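Local coordinates for GNA33 (Neisseria gonorrhoeae FA 1090, PDB 2G5D), which probably acts as a lytic transglycosylase, cleaving the MurNAc-GlcNAc beta-1,4 linkage of peptidoglycan with formation of a 1,6-anhydro bond in the MurNAc residue, at residues A[181-189]-A[198-209]; A[347-358]-A[402-412]. All coordinates share one frame; numbering follows the deposited sequence.

How the contacts relate
Following the chain from the N terminus, contact 1 comes first. After eight intervening residues, 198-209 comes back against 181-189. This joins strand 182-184 to strand 206-209 in a small five-stranded mixed sheet within the MltA-specific insert. The chain then runs on to the 3D domain, where contact 2 joins strands 352-358 and 403-413 in the barrel. It closes a longer loop, which carries strands 365-375 and 384-391 and helix 393-401. The two contacts follow in series, so neither nests in nor crosses the other. The centres of contact 1 and contact 2 lie about 42 Å apart, on opposite sides of the chain's centre. The nearest atoms of contact 1 and contact 2 are about 18 Å apart.

Contact 1. Residues A[181-189]-A[198-209]; sequences THTADLSRF and IKGRFEGSRFLP
Ser205 O is gripped twice by Thr183. The backbone N of Thr183 reaches Ser205 O at 3.1 Å, nearly straight at 171° but from above the carbonyl plane. Thr183 OG1 donates to the same oxygen from within that plane. The threonine can do both because OG1 sits between its own backbone N and carbonyl carbon (chi1 69°). Two residues on from Ser205, Phe207 N donates to Thr183 O at 2.6 Å. These bonds join strand 182-184 to strand 206-209 in parallel, within a five-stranded mixed sheet of the MltA-specific insert. On its other side strand 182-184 pairs with 163-165, and Thr181 and His182 form a classic beta bulge opposite Ile165.

Two rings flank this join. The His182 ring has Phe202 over one face, with CB of Phe202 3.8 Å from the centroid of the His182 ring. The two ring planes are inclined obliquely, neither stacked nor edge-to-face. Phe189 is held between Pro209 CD on one face and Ile198 CD1 on the opposite face, both as CH-pi contacts. Phe189 CZ touches Phe207 CD1 at 3.5 Å, rim to rim, with the rings nearly parallel at 14°. Phe207 O lies in the plane of the Phe189 ring, at its edge. Ala184 CB adds a contact with Phe207 CB. Backbone bonds, backed by the Thr183 hydroxyl, set the strand pairing, while apolar groups on both faces confine the Phe189 ring.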
loop_
_atom_site.group_PDB
_atom_site.type_symbol
_atom_site.label_atom_id
_atom_site.label_comp_id
_atom_site.label_asym_id
_atom_site.label_seq_id
_atom_site.Cartn_x
_atom_site.Cartn_y
_atom_site.Cartn_z
ATOM N N THR A 181 -20.150 -28.730 7.324
ATOM C CA THR A 181 -19.246 -29.734 8.077
ATOM C C THR A 181 -18.872 -29.156 9.487
ATOM O O THR A 181 -18.825 -29.917 10.486
ATOM C CB THR A 181 -17.914 -30.038 7.235
ATOM O OG1 THR A 181 -17.166 -31.152 7.850
ATOM C CG2 THR A 181 -16.971 -28.782 7.069
ATOM N N HIS A 182 -18.623 -27.827 9.557
ATOM C CA HIS A 182 -18.396 -27.127 10.842
ATOM C C HIS A 182 -19.327 -25.919 10.989
ATOM O O HIS A 182 -19.697 -25.296 9.993
ATOM C CB HIS A 182 -16.942 -26.647 10.949
ATOM C CG HIS A 182 -15.955 -27.745 11.208
ATOM N ND1 HIS A 182 -15.534 -28.616 10.223
ATOM C CD2 HIS A 182 -15.279 -28.090 12.330
ATOM C CE1 HIS A 182 -14.652 -29.461 10.733
ATOM N NE2 HIS A 182 -14.481 -29.165 12.009
ATOM N N THR A 183 -19.689 -25.579 12.224
ATOM C CA THR A 183 -20.536 -24.408 12.493
ATOM C C THR A 183 -19.693 -23.172 12.781
ATOM O O THR A 183 -18.637 -23.271 13.408
ATOM C CB THR A 183 -21.470 -24.625 13.709
ATOM O OG1 THR A 183 -20.686 -24.668 14.910
ATOM C CG2 THR A 183 -22.291 -25.916 13.568
ATOM N N ALA A 184 -20.171 -22.006 12.348
ATOM C CA ALA A 184 -19.466 -20.742 12.597
ATOM C C ALA A 184 -20.334 -19.720 13.325
ATOM O O ALA A 184 -21.485 -19.486 12.945
ATOM C CB ALA A 184 -18.935 -20.159 11.297
ATOM N N ASP A 185 -19.774 -19.118 14.373
ATOM C CA ASP A 185 -20.479 -18.103 15.154
ATOM C C ASP A 185 -20.058 -16.697 14.736
ATOM O O ASP A 185 -19.064 -16.167 15.240
ATOM C CB ASP A 185 -20.227 -18.305 16.652
ATOM C CG ASP A 185 -21.218 -17.547 17.516
ATOM O OD1 ASP A 185 -20.822 -17.072 18.602
ATOM O OD2 ASP A 185 -22.391 -17.424 17.109
ATOM N N LEU A 186 -20.835 -16.095 13.833
ATOM C CA LEU A 186 -20.466 -14.828 13.186
ATOM C C LEU A 186 -20.367 -13.618 14.116
ATOM O O LEU A 186 -19.649 -12.662 13.820
ATOM C CB LEU A 186 -21.388 -14.523 11.999
ATOM C CG LEU A 186 -21.208 -15.377 10.736
ATOM C CD1 LEU A 186 -22.128 -14.882 9.638
ATOM C CD2 LEU A 186 -19.760 -15.391 10.245
ATOM N N SER A 187 -21.082 -13.665 15.237
ATOM C CA SER A 187 -20.977 -12.623 16.256
ATOM C C SER A 187 -19.579 -12.569 16.894
ATOM O O SER A 187 -19.190 -11.545 17.456
ATOM C CB SER A 187 -22.046 -12.826 17.328
ATOM O OG SER A 187 -22.062 -14.170 17.775
ATOM N N ARG A 188 -18.833 -13.668 16.795
ATOM C CA ARG A 188 -17.496 -13.772 17.385
ATOM C C ARG A 188 -16.403 -13.199 16.481
ATOM O O ARG A 188 -15.398 -12.677 16.966
ATOM C CB ARG A 188 -17.162 -15.235 17.699
ATOM C CG ARG A 188 -18.070 -15.886 18.723
ATOM C CD ARG A 188 -17.558 -15.680 20.131
ATOM N NE ARG A 188 -18.513 -16.166 21.122
ATOM C CZ ARG A 188 -18.184 -16.622 22.329
ATOM N NH1 ARG A 188 -16.909 -16.676 22.712
ATOM N NH2 ARG A 188 -19.138 -17.036 23.152
ATOM N N PHE A 189 -16.603 -13.319 15.169
ATOM C CA PHE A 189 -15.636 -12.859 14.175
ATOM C C PHE A 189 -15.634 -11.330 14.068
ATOM O O PHE A 189 -16.684 -10.696 14.231
ATOM C CB PHE A 189 -15.929 -13.495 12.812
ATOM C CG PHE A 189 -15.696 -14.981 12.770
ATOM C CD1 PHE A 189 -16.612 -15.863 13.344
ATOM C CD2 PHE A 189 -14.570 -15.499 12.141
ATOM C CE1 PHE A 189 -16.400 -17.238 13.307
ATOM C CE2 PHE A 189 -14.347 -16.872 12.095
ATOM C CZ PHE A 189 -15.267 -17.743 12.678
ATOM N N ILE A 198 -14.193 -13.709 6.187
ATOM C CA ILE A 198 -13.831 -14.093 7.552
ATOM C C ILE A 198 -12.666 -15.079 7.543
ATOM O O ILE A 198 -12.571 -15.942 6.665
ATOM C CB ILE A 198 -15.024 -14.666 8.375
ATOM C CG1 ILE A 198 -15.645 -15.890 7.684
ATOM C CG2 ILE A 198 -16.062 -13.574 8.647
ATOM C CD1 ILE A 198 -16.293 -16.880 8.633
ATOM N N LYS A 199 -11.779 -14.933 8.524
ATOM C CA LYS A 199 -10.619 -15.812 8.654
ATOM C C LYS A 199 -10.699 -16.638 9.947
ATOM O O LYS A 199 -10.896 -16.086 11.036
ATOM C CB LYS A 199 -9.309 -15.004 8.612
ATOM C CG LYS A 199 -9.303 -13.822 7.644
ATOM C CD LYS A 199 -9.187 -14.251 6.191
ATOM C CE LYS A 199 -9.314 -13.058 5.263
ATOM N NZ LYS A 199 -8.862 -13.359 3.878
ATOM N N GLY A 200 -10.544 -17.953 9.821
ATOM C CA GLY A 200 -10.633 -18.842 10.975
ATOM C C GLY A 200 -10.009 -20.212 10.787
ATOM O O GLY A 200 -9.240 -20.437 9.846
ATOM N N ARG A 201 -10.342 -21.119 11.702
ATOM C CA ARG A 201 -9.818 -22.487 11.708
ATOM C C ARG A 201 -10.838 -23.446 12.318
ATOM O O ARG A 201 -11.597 -23.062 13.210
ATOM C CB ARG A 201 -8.502 -22.562 12.492
ATOM C CG ARG A 201 -8.579 -21.974 13.900
ATOM C CD ARG A 201 -7.344 -22.267 14.727
ATOM N NE ARG A 201 -7.646 -22.137 16.149
ATOM C CZ ARG A 201 -7.929 -23.154 16.956
ATOM N NH1 ARG A 201 -7.926 -24.399 16.503
ATOM N NH2 ARG A 201 -8.209 -22.924 18.229
ATOM N N PHE A 202 -10.842 -24.689 11.836
ATOM C CA PHE A 202 -11.704 -25.741 12.383
ATOM C C PHE A 202 -11.164 -26.218 13.731
ATOM O O PHE A 202 -9.955 -26.404 13.896
ATOM C CB PHE A 202 -11.813 -26.935 11.425
ATOM C CG PHE A 202 -12.248 -26.572 10.024
ATOM C CD1 PHE A 202 -11.391 -26.776 8.943
ATOM C CD2 PHE A 202 -13.513 -26.040 9.782
ATOM C CE1 PHE A 202 -11.788 -26.449 7.636
ATOM C CE2 PHE A 202 -13.919 -25.714 8.488
ATOM C CZ PHE A 202 -13.051 -25.914 7.412
ATOM N N GLU A 203 -12.067 -26.405 14.689
ATOM C CA GLU A 203 -11.721 -26.886 16.028
ATOM C C GLU A 203 -12.978 -27.466 16.657
ATOM O O GLU A 203 -13.917 -26.728 16.979
ATOM C CB GLU A 203 -11.144 -25.750 16.889
ATOM C CG GLU A 203 -10.870 -26.106 18.355
ATOM C CD GLU A 203 -9.576 -26.882 18.563
ATOM O OE1 GLU A 203 -8.569 -26.600 17.873
ATOM O OE2 GLU A 203 -9.559 -27.768 19.442
ATOM N N GLY A 204 -12.988 -28.789 16.826
ATOM C CA GLY A 204 -14.174 -29.514 17.271
ATOM C C GLY A 204 -15.132 -29.620 16.103
ATOM O O GLY A 204 -14.769 -30.134 15.043
ATOM N N SER A 205 -16.356 -29.137 16.299
ATOM C CA SER A 205 -17.292 -28.944 15.193
ATOM C C SER A 205 -17.597 -27.451 15.065
ATOM O O SER A 205 -18.730 -27.048 14.795
ATOM C CB SER A 205 -18.572 -29.768 15.389
ATOM O OG SER A 205 -19.448 -29.152 16.317
ATOM N N ARG A 206 -16.566 -26.636 15.263
ATOM C CA ARG A 206 -16.702 -25.186 15.200
ATOM C C ARG A 206 -15.733 -24.547 14.210
ATOM O O ARG A 206 -14.696 -25.125 13.874
ATOM C CB ARG A 206 -16.486 -24.568 16.581
ATOM C CG ARG A 206 -17.564 -24.875 17.616
ATOM C CD ARG A 206 -17.289 -24.055 18.863
ATOM N NE ARG A 206 -18.417 -24.025 19.787
ATOM C CZ ARG A 206 -18.646 -23.040 20.652
ATOM N NH1 ARG A 206 -17.833 -21.988 20.696
ATOM N NH2 ARG A 206 -19.695 -23.102 21.466
ATOM N N PHE A 207 -16.097 -23.352 13.750
ATOM C CA PHE A 207 -15.211 -22.472 12.994
ATOM C C PHE A 207 -15.036 -21.207 13.835
ATOM O O PHE A 207 -15.979 -20.432 14.016
ATOM C CB PHE A 207 -15.822 -22.151 11.626
ATOM C CG PHE A 207 -14.828 -21.645 10.612
ATOM C CD1 PHE A 207 -14.719 -20.278 10.343
ATOM C CD2 PHE A 207 -14.010 -22.532 9.918
ATOM C CE1 PHE A 207 -13.812 -19.803 9.406
ATOM C CE2 PHE A 207 -13.095 -22.066 8.975
ATOM C CZ PHE A 207 -12.997 -20.696 8.722
ATOM N N LEU A 208 -13.832 -21.033 14.373
ATOM C CA LEU A 208 -13.531 -19.963 15.324
ATOM C C LEU A 208 -12.609 -18.928 14.690
ATOM O O LEU A 208 -11.794 -19.288 13.836
ATOM C CB LEU A 208 -12.826 -20.535 16.557
ATOM C CG LEU A 208 -13.256 -21.888 17.127
ATOM C CD1 LEU A 208 -12.118 -22.481 17.935
ATOM C CD2 LEU A 208 -14.520 -21.744 17.964
ATOM N N PRO A 209 -12.720 -17.647 15.114
ATOM C CA PRO A 209 -11.772 -16.613 14.680
ATOM C C PRO A 209 -10.330 -17.115 14.767
ATOM O O PRO A 209 -10.005 -17.875 15.681
ATOM C CB PRO A 209 -12.005 -15.485 15.690
ATOM C CG PRO A 209 -13.440 -15.615 16.045
ATOM C CD PRO A 209 -13.758 -17.092 16.008
#

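Contact 2. Residues A[347-358]-A[402-412]; sequences ITLGAPLFVATA and QKTTGYVWQLL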
loop_
_atom_site.group_PDB
_atom_site.type_symbol
_atom_site.label_atom_id
_atom_site.label_comp_id
_atom_site.label_asym_id
_atom_site.label_seq_id
_atom_site.Cartn_x
_atom_site.Cartn_y
_atom_site.Cartn_z
ATOM N N ILE A 347 -10.156 8.109 -8.088
ATOM C CA ILE A 347 -9.043 7.953 -9.043
ATOM C C ILE A 347 -9.119 6.597 -9.722
ATOM O O ILE A 347 -9.327 5.579 -9.063
ATOM C CB ILE A 347 -7.617 8.099 -8.370
ATOM C CG1 ILE A 347 -7.504 9.404 -7.555
ATOM C CG2 ILE A 347 -6.483 7.945 -9.420
ATOM C CD1 ILE A 347 -7.886 10.679 -8.298
ATOM N N THR A 348 -8.977 6.608 -11.049
ATOM C CA THR A 348 -8.988 5.387 -11.841
ATOM C C THR A 348 -7.665 4.659 -11.571
ATOM O O THR A 348 -6.596 5.266 -11.645
ATOM C CB THR A 348 -9.196 5.700 -13.347
ATOM O OG1 THR A 348 -10.427 6.422 -13.511
ATOM C CG2 THR A 348 -9.279 4.412 -14.155
ATOM N N LEU A 349 -7.749 3.380 -11.217
ATOM C CA LEU A 349 -6.564 2.630 -10.786
ATOM C C LEU A 349 -5.630 2.380 -11.973
ATOM O O LEU A 349 -6.058 1.906 -13.010
ATOM C CB LEU A 349 -6.924 1.312 -10.056
ATOM C CG LEU A 349 -5.762 0.588 -9.353
ATOM C CD1 LEU A 349 -5.218 1.379 -8.125
ATOM C CD2 LEU A 349 -6.194 -0.810 -8.946
ATOM N N GLY A 350 -4.364 2.728 -11.800
ATOM C CA GLY A 350 -3.356 2.647 -12.858
ATOM C C GLY A 350 -2.996 3.980 -13.518
ATOM O O GLY A 350 -2.005 4.064 -14.241
ATOM N N ALA A 351 -3.787 5.023 -13.266
ATOM C CA ALA A 351 -3.684 6.255 -14.007
ATOM C C ALA A 351 -2.426 7.021 -13.654
ATOM O O ALA A 351 -2.027 7.063 -12.501
ATOM C CB ALA A 351 -4.904 7.144 -13.778
ATOM N N PRO A 352 -1.786 7.623 -14.663
ATOM C CA PRO A 352 -0.773 8.642 -14.332
ATOM C C PRO A 352 -1.387 9.775 -13.483
ATOM O O PRO A 352 -2.521 10.211 -13.720
ATOM C CB PRO A 352 -0.305 9.126 -15.716
ATOM C CG PRO A 352 -0.592 7.932 -16.642
ATOM C CD PRO A 352 -1.892 7.376 -16.121
ATOM N N LEU A 353 -0.648 10.246 -12.477
ATOM C CA LEU A 353 -1.207 11.205 -11.537
ATOM C C LEU A 353 -0.123 12.224 -11.235
ATOM O O LEU A 353 0.919 11.886 -10.693
ATOM C CB LEU A 353 -1.653 10.453 -10.274
ATOM C CG LEU A 353 -2.786 10.794 -9.270
ATOM C CD1 LEU A 353 -2.218 11.451 -8.035
ATOM C CD2 LEU A 353 -3.984 11.586 -9.807
ATOM N N PHE A 354 -0.360 13.469 -11.630
ATOM C CA PHE A 354 0.563 14.536 -11.286
ATOM C C PHE A 354 0.266 15.108 -9.907
ATOM O O PHE A 354 -0.874 15.499 -9.625
ATOM C CB PHE A 354 0.527 15.632 -12.335
ATOM C CG PHE A 354 1.723 16.506 -12.308
ATOM C CD1 PHE A 354 2.805 16.248 -13.165
ATOM C CD2 PHE A 354 1.792 17.581 -11.423
ATOM C CE1 PHE A 354 3.957 17.062 -13.136
ATOM C CE2 PHE A 354 2.924 18.401 -11.394
ATOM C CZ PHE A 354 4.009 18.132 -12.250
ATOM N N VAL A 355 1.301 15.158 -9.061
ATOM C CA VAL A 355 1.202 15.644 -7.693
ATOM C C VAL A 355 2.135 16.825 -7.530
ATOM O O VAL A 355 3.340 16.718 -7.737
ATOM C CB VAL A 355 1.523 14.532 -6.624
ATOM C CG1 VAL A 355 1.360 15.070 -5.174
ATOM C CG2 VAL A 355 0.628 13.362 -6.809
ATOM N N ALA A 356 1.519 17.966 -7.220
ATOM C CA ALA A 356 2.178 19.183 -6.820
ATOM C C ALA A 356 2.116 19.303 -5.294
ATOM O O ALA A 356 1.051 19.522 -4.710
ATOM C CB ALA A 356 1.478 20.388 -7.480
ATOM N N THR A 357 3.266 19.159 -4.640
ATOM C CA THR A 357 3.294 19.218 -3.182
ATOM C C THR A 357 4.592 19.833 -2.651
ATOM O O THR A 357 5.250 20.599 -3.356
ATOM C CB THR A 357 2.889 17.825 -2.538
ATOM O OG1 THR A 357 2.802 17.935 -1.114
ATOM C CG2 THR A 357 3.829 16.697 -2.937
ATOM N N ALA A 358 4.927 19.542 -1.401
ATOM C CA ALA A 358 6.209 19.946 -0.834
ATOM C C ALA A 358 7.014 18.718 -0.412
ATOM O O ALA A 358 6.459 17.764 0.141
ATOM C CB ALA A 358 6.001 20.880 0.335
ATOM N N GLN A 402 6.386 13.110 5.832
ATOM C CA GLN A 402 5.429 13.582 4.849
ATOM C C GLN A 402 4.005 13.742 5.387
ATOM O O GLN A 402 3.300 12.750 5.651
ATOM C CB GLN A 402 5.429 12.648 3.648
ATOM C CG GLN A 402 4.597 13.171 2.525
ATOM C CD GLN A 402 5.325 13.142 1.236
ATOM O OE1 GLN A 402 5.673 12.072 0.735
ATOM N NE2 GLN A 402 5.569 14.324 0.672
ATOM N N LYS A 403 3.604 15.001 5.553
ATOM C CA LYS A 403 2.219 15.394 5.858
ATOM C C LYS A 403 1.959 16.814 5.334
ATOM O O LYS A 403 2.076 17.801 6.076
ATOM C CB LYS A 403 1.905 15.273 7.357
ATOM C CG LYS A 403 3.120 15.162 8.298
ATOM C CD LYS A 403 3.604 16.502 8.853
ATOM C CE LYS A 403 4.917 16.304 9.609
ATOM N NZ LYS A 403 5.386 17.532 10.310
ATOM N N THR A 404 1.606 16.892 4.047
ATOM C CA THR A 404 1.649 18.132 3.253
ATOM C C THR A 404 0.373 18.392 2.446
ATOM O O THR A 404 -0.337 17.457 2.043
ATOM C CB THR A 404 2.839 18.130 2.225
ATOM O OG1 THR A 404 2.741 16.988 1.348
ATOM C CG2 THR A 404 4.173 18.102 2.915
ATOM N N THR A 405 0.107 19.671 2.188
ATOM C CA THR A 405 -0.898 20.057 1.205
ATOM C C THR A 405 -0.412 19.633 -0.184
ATOM O O THR A 405 0.779 19.715 -0.489
ATOM C CB THR A 405 -1.149 21.579 1.231
ATOM O OG1 THR A 405 -1.617 21.954 2.526
ATOM C CG2 THR A 405 -2.185 21.981 0.198
ATOM N N GLY A 406 -1.338 19.179 -1.019
ATOM C CA GLY A 406 -0.999 18.851 -2.382
ATOM C C GLY A 406 -2.157 19.034 -3.329
ATOM O O GLY A 406 -3.318 19.085 -2.911
ATOM N N TYR A 407 -1.815 19.134 -4.609
ATOM C CA TYR A 407 -2.774 19.312 -5.693
ATOM C C TYR A 407 -2.585 18.159 -6.634
ATOM O O TYR A 407 -1.458 17.706 -6.832
ATOM C CB TYR A 407 -2.496 20.617 -6.429
ATOM C CG TYR A 407 -2.620 21.788 -5.497
ATOM C CD1 TYR A 407 -1.490 22.381 -4.942
ATOM C CD2 TYR A 407 -3.868 22.264 -5.133
ATOM C CE1 TYR A 407 -1.608 23.440 -4.054
ATOM C CE2 TYR A 407 -4.002 23.337 -4.262
ATOM C CZ TYR A 407 -2.871 23.911 -3.718
ATOM O OH TYR A 407 -3.009 24.974 -2.850
ATOM N N VAL A 408 -3.674 17.678 -7.214
ATOM C CA VAL A 408 -3.539 16.518 -8.077
ATOM C C VAL A 408 -4.224 16.672 -9.422
ATOM O O VAL A 408 -5.260 17.325 -9.548
ATOM C CB VAL A 408 -3.930 15.177 -7.357
ATOM C CG1 VAL A 408 -3.232 15.057 -5.978
ATOM C CG2 VAL A 408 -5.413 14.999 -7.244
ATOM N N TRP A 409 -3.635 16.054 -10.435
ATOM C CA TRP A 409 -4.249 16.033 -11.750
ATOM C C TRP A 409 -4.204 14.603 -12.153
ATOM O O TRP A 409 -3.161 13.957 -12.047
ATOM C CB TRP A 409 -3.450 16.838 -12.780
ATOM C CG TRP A 409 -3.392 18.336 -12.560
ATOM C CD1 TRP A 409 -4.031 19.275 -13.284
ATOM C CD2 TRP A 409 -2.581 19.034 -11.607
ATOM N NE1 TRP A 409 -3.689 20.546 -12.843
ATOM C CE2 TRP A 409 -2.808 20.426 -11.801
ATOM C CE3 TRP A 409 -1.689 18.626 -10.610
ATOM C CZ2 TRP A 409 -2.183 21.424 -11.011
ATOM C CZ3 TRP A 409 -1.074 19.614 -9.807
ATOM C CH2 TRP A 409 -1.324 20.995 -10.018
ATOM N N GLN A 410 -5.326 14.098 -12.636
ATOM C CA GLN A 410 -5.380 12.725 -13.121
ATOM C C GLN A 410 -5.274 12.721 -14.658
ATOM O O GLN A 410 -6.027 13.443 -15.315
ATOM C CB GLN A 410 -6.721 12.126 -12.667
ATOM C CG GLN A 410 -6.935 10.686 -13.085
ATOM C CD GLN A 410 -8.192 10.064 -12.491
ATOM O OE1 GLN A 410 -8.245 8.858 -12.323
ATOM N NE2 GLN A 410 -9.219 10.880 -12.198
ATOM N N LEU A 411 -4.340 11.925 -15.221
ATOM C CA LEU A 411 -4.170 11.771 -16.696
ATOM C C LEU A 411 -4.833 10.475 -17.157
ATOM O O LEU A 411 -4.616 9.421 -16.579
ATOM C CB LEU A 411 -2.675 11.843 -17.133
ATOM C CG LEU A 411 -2.016 13.247 -17.169
ATOM C CD1 LEU A 411 -2.019 13.873 -15.794
ATOM C CD2 LEU A 411 -0.566 13.217 -17.718
ATOM N N LEU A 412 -5.689 10.579 -18.163
ATOM C CA LEU A 412 -6.435 9.431 -18.665
ATOM C C LEU A 412 -6.298 9.425 -20.175
ATOM O O LEU A 412 -6.209 10.510 -20.798
ATOM C CB LEU A 412 -7.936 9.545 -18.278
ATOM C CG LEU A 412 -8.247 9.453 -16.784
ATOM C CD1 LEU A 412 -9.698 9.879 -16.502
ATOM C CD2 LEU A 412 -7.947 8.034 -16.240
HETATM O O HOH W 1 -11.708 8.669 -12.109
#
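Gln410 reaches from strand 403-412 across to Thr348, in the turn that leads into strand 352-358. The two strands are antiparallel neighbours in the beta barrel, within the 3D domain of the double-psi barrel clan. The side chain leaves anti to the backbone N (chi1 180°) and stays extended. Gln410 CB meets Leu353 CD2 at 4.0 Å. CG passes Ala351 CB, and CD lies near Ile347 CG2. At the tip, Gln410 OE1 accepts from Thr348 N at 2.7 Å, in the carbonyl plane and nearly straight at 165°. NE2 lies near Ile347 CD1 and makes a weak bond to a water that also binds Thr348 OG1. That hydroxyl is further bonded to Arg421. Gln410 thus holds the start of the type II turn Thr348-Ala351 against the strand.

Along the pair, Phe354 with Trp409 and Ala356 with Tyr407 are hydrogen-bonded pairs. Phe354 and Trp409 lie side by side, with the edge of Phe354 toward the indole face. Their planes stand at 81°, an offset edge-to-face pair. Ala356 CB touches the indole edge at Trp409 CZ3, 3.5 Å away. On the other face, Leu353 CD1 packs on Val408 CB at 4.2 Å, beside Val385. Toward the far end, Thr357 OG1 donates to Thr405 O at 2.8 Å, from above the carbonyl plane, and lies 2.6 Å from Thr404 OG1.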